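Local coordinates for protein beta-lactamase (Chitinophaga pinensis, PDB 6N36) that probably hydrolyses the beta-lactam ring of antibiotics, as a zinc-dependent member of the metallo-beta-lactamase superfamily, at residues E259-Q262 with I263-K266. Residues are numbered along the deposited sequence; the frame is centred on the assembly and turned at random.
Sequences EWQQ and IYDK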
loop_
_atom_site.group_PDB
_atom_site.type_symbol
_atom_site.label_atom_id
_atom_site.label_comp_id
_atom_site.label_asym_id
_atom_site.label_seq_id
_atom_site.Cartn_x
_atom_site.Cartn_y
_atom_site.Cartn_z
ATOM N N GLU A 259 -17.107 -8.629 -4.369
ATOM C CA GLU A 259 -17.588 -8.647 -2.959
ATOM C C GLU A 259 -17.740 -7.195 -2.484
ATOM O O GLU A 259 -18.794 -6.862 -1.890
ATOM C CB GLU A 259 -16.677 -9.459 -2.043
ATOM C CG GLU A 259 -16.717 -10.963 -2.300
ATOM C CD GLU A 259 -15.571 -11.790 -1.730
ATOM O OE1 GLU A 259 -14.903 -11.317 -0.784
ATOM O OE2 GLU A 259 -15.369 -12.941 -2.223
ATOM N N TRP A 260 -16.733 -6.357 -2.717
ATOM C CA TRP A 260 -16.874 -4.958 -2.275
ATOM C C TRP A 260 -17.969 -4.213 -3.062
ATOM O O TRP A 260 -18.631 -3.339 -2.480
ATOM C CB TRP A 260 -15.537 -4.232 -2.222
ATOM C CG TRP A 260 -14.739 -4.689 -1.041
ATOM C CD1 TRP A 260 -13.644 -5.486 -1.099
ATOM C CD2 TRP A 260 -15.029 -4.470 0.350
ATOM N NE1 TRP A 260 -13.214 -5.773 0.174
ATOM C CE2 TRP A 260 -14.052 -5.177 1.079
ATOM C CE3 TRP A 260 -16.023 -3.771 1.053
ATOM C CZ2 TRP A 260 -14.035 -5.191 2.484
ATOM C CZ3 TRP A 260 -16.011 -3.814 2.442
ATOM C CH2 TRP A 260 -15.034 -4.523 3.139
ATOM N N GLN A 261 -18.183 -4.537 -4.340
ATOM C CA GLN A 261 -19.262 -3.878 -5.110
ATOM C C GLN A 261 -20.620 -4.283 -4.500
ATOM O O GLN A 261 -21.491 -3.453 -4.397
ATOM C CB GLN A 261 -19.179 -4.240 -6.585
ATOM C CG GLN A 261 -20.270 -3.592 -7.416
ATOM C CD GLN A 261 -19.995 -2.121 -7.629
ATOM O OE1 GLN A 261 -18.959 -1.785 -8.220
ATOM N NE2 GLN A 261 -20.858 -1.276 -7.107
ATOM N N GLN A 262 -20.764 -5.540 -4.079
ATOM C CA GLN A 262 -22.064 -5.969 -3.504
ATOM C C GLN A 262 -22.241 -5.295 -2.147
ATOM O O GLN A 262 -23.387 -4.894 -1.843
ATOM C CB GLN A 262 -22.139 -7.470 -3.310
ATOM C CG GLN A 262 -22.181 -8.245 -4.603
ATOM C CD GLN A 262 -22.086 -9.693 -4.184
ATOM O OE1 GLN A 262 -23.020 -10.233 -3.588
ATOM N NE2 GLN A 262 -20.928 -10.300 -4.408
ATOM N N ILE A 263 -21.168 -5.155 -1.345
ATOM C CA ILE A 263 -21.279 -4.435 -0.057
ATOM C C ILE A 263 -21.669 -2.984 -0.327
ATOM O O ILE A 263 -22.555 -2.460 0.322
ATOM C CB ILE A 263 -20.004 -4.589 0.777
ATOM C CG1 ILE A 263 -19.932 -6.038 1.271
ATOM C CG2 ILE A 263 -19.973 -3.559 1.898
ATOM C CD1 ILE A 263 -18.573 -6.501 1.663
ATOM N N TYR A 264 -20.966 -2.309 -1.230
ATOM C CA TYR A 264 -21.274 -0.922 -1.636
ATOM C C TYR A 264 -22.756 -0.817 -2.009
ATOM O O TYR A 264 -23.459 0.093 -1.508
ATOM C CB TYR A 264 -20.374 -0.503 -2.803
ATOM C CG TYR A 264 -20.702 0.854 -3.349
ATOM C CD1 TYR A 264 -21.712 0.969 -4.281
ATOM C CD2 TYR A 264 -20.077 2.008 -2.903
ATOM C CE1 TYR A 264 -22.130 2.210 -4.739
ATOM C CE2 TYR A 264 -20.447 3.242 -3.413
ATOM C CZ TYR A 264 -21.452 3.339 -4.343
ATOM O OH TYR A 264 -21.947 4.575 -4.746
ATOM N N ASP A 265 -23.242 -1.721 -2.836
ATOM C CA ASP A 265 -24.622 -1.625 -3.376
ATOM C C ASP A 265 -25.603 -1.750 -2.217
ATOM O O ASP A 265 -26.593 -0.990 -2.202
ATOM C CB ASP A 265 -24.850 -2.640 -4.493
ATOM C CG ASP A 265 -24.098 -2.381 -5.810
ATOM O OD1 ASP A 265 -23.563 -1.266 -5.977
ATOM O OD2 ASP A 265 -24.010 -3.321 -6.618
ATOM N N LYS A 266 -25.323 -2.640 -1.266
ATOM C CA LYS A 266 -26.276 -2.860 -0.155
ATOM C C LYS A 266 -26.187 -1.676 0.811
ATOM O O LYS A 266 -27.230 -1.229 1.329
ATOM C CB LYS A 266 -25.951 -4.161 0.575
ATOM C CG LYS A 266 -26.935 -4.469 1.684
ATOM C CD LYS A 266 -27.125 -5.924 1.958
ATOM C CE LYS A 266 -28.136 -6.137 3.062
ATOM N NZ LYS A 266 -28.172 -7.548 3.491
#
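Gln261 reaches one turn forward to Asp265, its NE2 giving a hydrogen bond of 2.9 Å to Asp265 OD1. The Gln261 chain leaves with CG opposite the backbone N (chi1 180°) and then bends at chi2 (75°), which swings NE2 toward the next turn and Asp265. The bond runs almost in the plane of that amide but meets OD1 from above the carboxylate, the two flat groups being turned 37° against each other. Gln261 NE2 also comes within 3.7 Å of Tyr264 CD1, lying obliquely to the phenol ring. On another side of the helix Trp260 and Ile263 run side by side. The methyl CD1 of Ile263 sits over one face of the Trp260 indole, offset toward the rim of its six-membered ring, 4.1 Å from that ring's centroid: a CH-pi contact. Ile263 CG2 lies 4.0 Å from Trp260 CZ3, so both branches of the isoleucine lie against the benzo end of the indole. The backbone keeps regular i to i+4 hydrogen bonds, among them Tyr264 N to Trp260 O at 2.8 Å. Tyr264 touches Tyr207, Ala208 and Leu211 of helix 203-215, with a weak hydrogen bond from its OH to Gly204 O. Trp260 packs on loop residues Ile185, Ser187 and Ile188, its side chain about 10 Å from a zinc ion. The i to i+4 Gln-Asp and i to i+3 Trp-Ile spacings are those of an alpha-helix, here the amphipathic C-terminal helix 250-268 of the metallo-beta-lactamase fold: Trp260 and Tyr264 pack against the protein, while Glu259, Gln262 and Lys266 are exposed.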